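Local coordinates for Lmo2349 protein (PDB 4GVO), which probably binds L-cystine or related amino acids outside the membrane as the solute-binding component of an ABC transporter, at residues Q9-G14 and P47-K52; N95-Q100 and T171-D176. One frame throughout, in Å; residues are numbered along the deposited sequence. Where two conformers were deposited one is given.

Following the chain from its N terminus, strand 9-15 runs first, and contact 1 closes a loop when strand 49-55 pairs beside it in parallel, after an excursion that includes helix 34-44. The chain goes on through strand 72-73 and helix 81-86 before it reaches strand 95-104, and contact 2 closes a second, longer loop when the start of helix 172-180 packs against 95-100. The two loops follow one another in series, neither crossing nor enclosing the other. Both contacts reach the same mixed sheet, yet their centres lie about 29 Å apart: contact 1 is at a sodium-binding end of the molecule, contact 2 at the ligand pocket near its middle.

Contact 1 of 2, residues Q9-G14 and P47-K52; sequences QTITVG and PGYKFK. With NA (sodium ion), chain D.
Ile11 sets its CB over one face of the Phe51 ring, 4.2 Å from the ring centroid and 19° off the normal, a CH-pi contact within a parallel strand pair. Val13 comes to the same ring differently, its CG2 lying at the edge, in plane, 3.6 Å from Phe51 CD2. Ile11 CG1 also meets Tyr49 CD1 at 3.6 Å, which adds to the tightly packed, buried part. The backbones are joined by five N-H to O bonds, from Gln9 N to Gly48 O through Val13 N to Lys52 O, the last at 2.8 Å and 170°.

The face carrying Thr10, Thr12, Lys50 and Lys52 is looser and more exposed. There the bent end of Lys50 gives NZ to Thr10 OG1 (3.0 Å), and Lys52 CD rests 3.6 Å from Thr10 CG2. Gln9 and Tyr49 stand at the outer end of the Ile11 and Phe51 face, where, in the Gln9 conformer given, a water 2.7 Å from Tyr49 OH donates a hydrogen bond to Gln9 OE1. On the backbone, Tyr49 O binds the sodium ion at 2.2 Å, together with Asp43, Leu46 and a water.

Helix 34-44, in the crossover between the strands, contributes Val39 against Phe51 and Val13, while helix 207-222 packs on Ile11 and Tyr49 and strand 72-73 bonds to 9-15 in parallel.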
loop_
_atom_site.group_PDB
_atom_site.type_symbol
_atom_site.label_atom_id
_atom_site.label_comp_id
_atom_site.label_asym_id
_atom_site.label_seq_id
_atom_site.Cartn_x
_atom_site.Cartn_y
_atom_site.Cartn_z
ATOM N N GLN A 9 22.603 3.887 15.531
ATOM C CA GLN A 9 21.252 4.255 15.989
ATOM C C GLN A 9 20.224 3.208 15.556
ATOM O O GLN A 9 20.133 2.861 14.385
ATOM C CB GLN A 9 20.846 5.611 15.412
ATOM C CG GLN A 9 19.537 6.178 15.979
ATOM C CD GLN A 9 19.110 7.501 15.343
ATOM O OE1 GLN A 9 19.923 8.211 14.750
ATOM N NE2 GLN A 9 17.820 7.838 15.472
ATOM N N THR A 10 19.409 2.735 16.506
ATOM C CA THR A 10 18.323 1.789 16.193
ATOM C C THR A 10 17.119 2.557 15.701
ATOM O O THR A 10 16.663 3.505 16.333
ATOM C CB THR A 10 17.934 0.938 17.416
ATOM O OG1 THR A 10 19.098 0.222 17.830
ATOM C CG2 THR A 10 16.820 -0.017 17.089
ATOM N N ILE A 11 16.597 2.113 14.563
ATOM C CA ILE A 11 15.434 2.713 13.917
ATOM C C ILE A 11 14.348 1.667 13.911
ATOM O O ILE A 11 14.570 0.565 13.455
ATOM C CB ILE A 11 15.777 3.113 12.448
ATOM C CG1 ILE A 11 16.957 4.107 12.421
ATOM C CG2 ILE A 11 14.558 3.641 11.736
ATOM C CD1 ILE A 11 16.784 5.352 13.296
ATOM N N THR A 12 13.180 2.027 14.422
ATOM C CA THR A 12 12.026 1.141 14.428
ATOM C C THR A 12 11.101 1.445 13.262
ATOM O O THR A 12 10.666 2.575 13.074
ATOM C CB THR A 12 11.254 1.224 15.753
ATOM O OG1 THR A 12 12.178 0.897 16.818
ATOM C CG2 THR A 12 10.078 0.251 15.803
ATOM N N VAL A 13 10.880 0.428 12.461
ATOM C CA VAL A 13 10.054 0.498 11.258
ATOM C C VAL A 13 8.728 -0.186 11.494
ATOM O O VAL A 13 8.674 -1.399 11.721
ATOM C CB VAL A 13 10.790 -0.196 10.076
ATOM C CG1 VAL A 13 9.990 -0.065 8.783
ATOM C CG2 VAL A 13 12.209 0.361 9.901
ATOM N N GLY A 14 7.638 0.566 11.425
ATOM C CA GLY A 14 6.335 -0.022 11.464
ATOM C C GLY A 14 5.957 -0.606 10.123
ATOM O O GLY A 14 6.115 0.047 9.096
ATOM N N PRO A 47 25.554 1.786 7.589
ATOM C CA PRO A 47 26.219 1.225 8.760
ATOM C C PRO A 47 26.027 1.982 10.072
ATOM O O PRO A 47 26.178 1.391 11.140
ATOM C CB PRO A 47 27.689 1.188 8.338
ATOM C CG PRO A 47 27.834 2.177 7.249
ATOM C CD PRO A 47 26.500 2.210 6.544
ATOM N N GLY A 48 25.585 3.235 9.990
ATOM C CA GLY A 48 25.314 3.998 11.207
ATOM C C GLY A 48 23.945 3.755 11.811
ATOM O O GLY A 48 23.587 4.351 12.822
ATOM N N TYR A 49 23.165 2.865 11.199
ATOM C CA TYR A 49 21.810 2.632 11.643
ATOM C C TYR A 49 21.568 1.114 11.709
ATOM O O TYR A 49 22.181 0.350 10.963
ATOM C CB TYR A 49 20.818 3.252 10.670
ATOM C CG TYR A 49 20.868 4.759 10.640
ATOM C CD1 TYR A 49 20.168 5.513 11.577
ATOM C CD2 TYR A 49 21.648 5.430 9.730
ATOM C CE1 TYR A 49 20.217 6.906 11.571
ATOM C CE2 TYR A 49 21.696 6.824 9.710
ATOM C CZ TYR A 49 20.953 7.556 10.618
ATOM O OH TYR A 49 20.980 8.924 10.615
ATOM N N LYS A 50 20.659 0.706 12.578
ATOM C CA LYS A 50 20.164 -0.679 12.639
ATOM C C LYS A 50 18.662 -0.580 12.585
ATOM O O LYS A 50 18.076 0.057 13.405
ATOM C CB LYS A 50 20.600 -1.377 13.947
ATOM C CG LYS A 50 20.171 -2.835 14.106
ATOM C CD LYS A 50 20.362 -3.333 15.549
ATOM C CE LYS A 50 19.062 -3.302 16.379
ATOM N NZ LYS A 50 19.253 -2.750 17.755
ATOM N N PHE A 51 18.054 -1.256 11.634
ATOM C CA PHE A 51 16.604 -1.188 11.443
ATOM C C PHE A 51 15.988 -2.429 12.046
ATOM O O PHE A 51 16.422 -3.557 11.784
ATOM C CB PHE A 51 16.249 -1.090 9.960
ATOM C CG PHE A 51 16.587 0.236 9.327
ATOM C CD1 PHE A 51 17.897 0.609 9.060
ATOM C CD2 PHE A 51 15.581 1.140 8.947
ATOM C CE1 PHE A 51 18.205 1.828 8.480
ATOM C CE2 PHE A 51 15.915 2.351 8.349
ATOM C CZ PHE A 51 17.227 2.668 8.088
ATOM N N LYS A 52 14.955 -2.224 12.828
ATOM C CA LYS A 52 14.175 -3.309 13.341
ATOM C C LYS A 52 12.702 -3.053 13.064
ATOM O O LYS A 52 12.301 -1.920 12.939
ATOM C CB LYS A 52 14.384 -3.463 14.814
ATOM C CG LYS A 52 13.949 -2.318 15.630
ATOM C CD LYS A 52 14.256 -2.547 17.106
ATOM C CE LYS A 52 13.483 -3.722 17.698
ATOM N NZ LYS A 52 13.757 -3.869 19.146
HETATM NA NA NA D . 22.518 -0.638 9.025
HETATM O O HOH W 1 19.332 10.150 12.312
HETATM O O HOH W 2 24.168 -2.177 9.396
#

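Contact 2 of 2, residues N95-Q100 and T171-D176; sequences NNFPLQ and TPFAVD. With HIS (histidine), chain E.
Thr171 meets the Phe97 ring over one face, and this contact lies where strand 95-104 passes the start of helix 172-180, at the ligand pocket of a family 3 solute-binding protein. Thr171 CG2 sits 3.6 Å from the ring centroid and 15° off its normal, a CH-pi contact. On the opposite face the alpha-amino N of the bound histidine stands over the centre of the ring, 3.6 Å above its plane; S-oxy cysteine, the other ligand seen in this pocket, touches Phe97 as well. The aromatic wall of the pocket is therefore backed by the residue at the helix N-cap position. Its hydroxyl makes no capping bond; OG1, anti to the backbone N (chi1 -164°), is instead the donor to Pro98 O at 2.7 Å, while the Thr171 backbone O accepts from Val175 N in the first turn.

Phe173 gives the second largest buried area. Its edge is turned to the face of Phe97 in an offset edge-to-face pair, the planes at 87° and the centroids 5.6 Å apart. Leu234 of helix 225-234 also packs on Phe173. Asn95 reaches the same ring tip to tip, although the hydrogen bond of ND2 is made to OE1 of Gln76, a residue of the pocket.

Beyond Phe97, Pro172 lies against the strand, its CD near Pro98 O. The Gln100 side chain crosses it at about a right angle; NE2 bonds to Gly190 O, and OE1 comes to 3.8 Å from Pro172 CG.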
loop_
_atom_site.group_PDB
_atom_site.type_symbol
_atom_site.label_atom_id
_atom_site.label_comp_id
_atom_site.label_asym_id
_atom_site.label_seq_id
_atom_site.Cartn_x
_atom_site.Cartn_y
_atom_site.Cartn_z
ATOM N N ASN A 95 7.700 2.506 -5.517
ATOM C CA ASN A 95 6.655 1.818 -6.287
ATOM C C ASN A 95 5.703 2.894 -6.849
ATOM O O ASN A 95 5.762 4.052 -6.407
ATOM C CB ASN A 95 5.853 0.792 -5.456
ATOM C CG ASN A 95 5.213 -0.261 -6.309
ATOM O OD1 ASN A 95 5.475 -0.325 -7.530
ATOM N ND2 ASN A 95 4.381 -1.077 -5.711
ATOM N N ASN A 96 4.848 2.473 -7.759
ATOM C CA ASN A 96 3.661 3.212 -8.207
ATOM C C ASN A 96 2.418 2.479 -7.659
ATOM O O ASN A 96 2.399 1.266 -7.652
ATOM C CB ASN A 96 3.490 3.100 -9.749
ATOM C CG ASN A 96 4.592 3.719 -10.508
ATOM O OD1 ASN A 96 5.244 3.051 -11.307
ATOM N ND2 ASN A 96 4.854 4.963 -10.239
ATOM N N PHE A 97 1.366 3.197 -7.271
ATOM C CA PHE A 97 0.184 2.562 -6.714
ATOM C C PHE A 97 -1.069 3.211 -7.368
ATOM O O PHE A 97 -1.917 3.792 -6.683
ATOM C CB PHE A 97 0.195 2.689 -5.193
ATOM C CG PHE A 97 -0.487 1.579 -4.455
ATOM C CD1 PHE A 97 -1.875 1.495 -4.360
ATOM C CD2 PHE A 97 0.271 0.594 -3.827
ATOM C CE1 PHE A 97 -2.479 0.458 -3.646
ATOM C CE2 PHE A 97 -0.327 -0.444 -3.165
ATOM C CZ PHE A 97 -1.706 -0.500 -3.058
ATOM N N PRO A 98 -1.223 3.037 -8.700
ATOM C CA PRO A 98 -2.377 3.652 -9.374
ATOM C C PRO A 98 -3.652 2.925 -8.959
ATOM O O PRO A 98 -3.725 1.683 -9.001
ATOM C CB PRO A 98 -2.080 3.456 -10.861
ATOM C CG PRO A 98 -1.161 2.297 -10.901
ATOM C CD PRO A 98 -0.317 2.417 -9.665
ATOM N N LEU A 99 -4.674 3.662 -8.552
ATOM C CA LEU A 99 -5.916 3.084 -8.026
ATOM C C LEU A 99 -7.049 3.103 -9.054
ATOM O O LEU A 99 -7.262 4.091 -9.733
ATOM C CB LEU A 99 -6.383 3.875 -6.803
ATOM C CG LEU A 99 -5.476 3.761 -5.556
ATOM C CD1 LEU A 99 -6.014 4.677 -4.432
ATOM C CD2 LEU A 99 -5.335 2.308 -5.111
ATOM N N GLN A 100 -7.776 2.009 -9.116
ATOM C CA GLN A 100 -8.972 1.869 -9.914
ATOM C C GLN A 100 -10.048 1.164 -9.112
ATOM O O GLN A 100 -9.729 0.313 -8.262
ATOM C CB GLN A 100 -8.724 1.040 -11.190
ATOM C CG GLN A 100 -7.949 1.799 -12.260
ATOM C CD GLN A 100 -7.476 0.897 -13.360
ATOM O OE1 GLN A 100 -6.473 0.254 -13.225
ATOM N NE2 GLN A 100 -8.264 0.809 -14.449
ATOM N N THR A 171 -5.089 -1.739 -6.824
ATOM C CA THR A 171 -4.081 -1.447 -7.835
ATOM C C THR A 171 -3.793 -2.743 -8.593
ATOM O O THR A 171 -3.802 -3.813 -7.983
ATOM C CB THR A 171 -2.832 -0.807 -7.212
ATOM O OG1 THR A 171 -2.035 -0.213 -8.229
ATOM C CG2 THR A 171 -2.023 -1.765 -6.365
ATOM N N PRO A 172 -3.500 -2.655 -9.894
ATOM C CA PRO A 172 -3.264 -3.862 -10.675
ATOM C C PRO A 172 -2.268 -4.871 -10.103
ATOM O O PRO A 172 -2.556 -6.082 -10.151
ATOM C CB PRO A 172 -2.850 -3.341 -12.005
ATOM C CG PRO A 172 -3.697 -2.124 -12.145
ATOM C CD PRO A 172 -3.665 -1.489 -10.778
ATOM N N PHE A 173 -1.101 -4.464 -9.559
ATOM C CA PHE A 173 -0.150 -5.484 -9.114
ATOM C C PHE A 173 -0.759 -6.343 -8.029
ATOM O O PHE A 173 -0.471 -7.530 -7.929
ATOM C CB PHE A 173 1.233 -4.908 -8.689
ATOM C CG PHE A 173 1.336 -4.439 -7.268
ATOM C CD1 PHE A 173 1.524 -5.337 -6.229
ATOM C CD2 PHE A 173 1.337 -3.076 -6.955
ATOM C CE1 PHE A 173 1.686 -4.891 -4.921
ATOM C CE2 PHE A 173 1.446 -2.626 -5.643
ATOM C CZ PHE A 173 1.618 -3.522 -4.621
ATOM N N ALA A 174 -1.550 -5.724 -7.168
ATOM C CA ALA A 174 -2.129 -6.411 -6.043
ATOM C C ALA A 174 -3.267 -7.337 -6.483
ATOM O O ALA A 174 -3.378 -8.475 -6.009
ATOM C CB ALA A 174 -2.566 -5.440 -4.934
ATOM N N VAL A 175 -4.122 -6.854 -7.375
ATOM C CA VAL A 175 -5.216 -7.609 -7.950
ATOM C C VAL A 175 -4.657 -8.839 -8.690
ATOM O O VAL A 175 -5.139 -9.956 -8.500
ATOM C CB VAL A 175 -6.045 -6.732 -8.890
ATOM C CG1 VAL A 175 -7.035 -7.599 -9.709
ATOM C CG2 VAL A 175 -6.779 -5.626 -8.119
ATOM N N ASP A 176 -3.630 -8.630 -9.474
ATOM C CA ASP A 176 -3.097 -9.705 -10.254
ATOM C C ASP A 176 -2.519 -10.822 -9.376
ATOM O O ASP A 176 -2.729 -12.025 -9.634
ATOM C CB ASP A 176 -2.047 -9.215 -11.256
ATOM C CG ASP A 176 -2.660 -8.416 -12.458
ATOM O OD1 ASP A 176 -3.904 -8.268 -12.521
ATOM O OD2 ASP A 176 -1.853 -7.964 -13.348
HETATM N N HIS E . -1.200 2.121 -0.524
HETATM C CA HIS E . -2.037 2.235 0.709
HETATM C C HIS E . -2.034 3.608 1.292
HETATM O O HIS E . -1.206 4.430 0.874
HETATM C CB HIS E . -1.568 1.238 1.754
HETATM C CG HIS E . -2.197 -0.111 1.583
HETATM N ND1 HIS E . -1.987 -0.845 0.481
HETATM C CD2 HIS E . -3.118 -0.836 2.377
HETATM C CE1 HIS E . -2.721 -1.983 0.569
HETATM N NE2 HIS E . -3.379 -1.972 1.738
HETATM O OXT HIS E . -2.872 3.906 2.175
#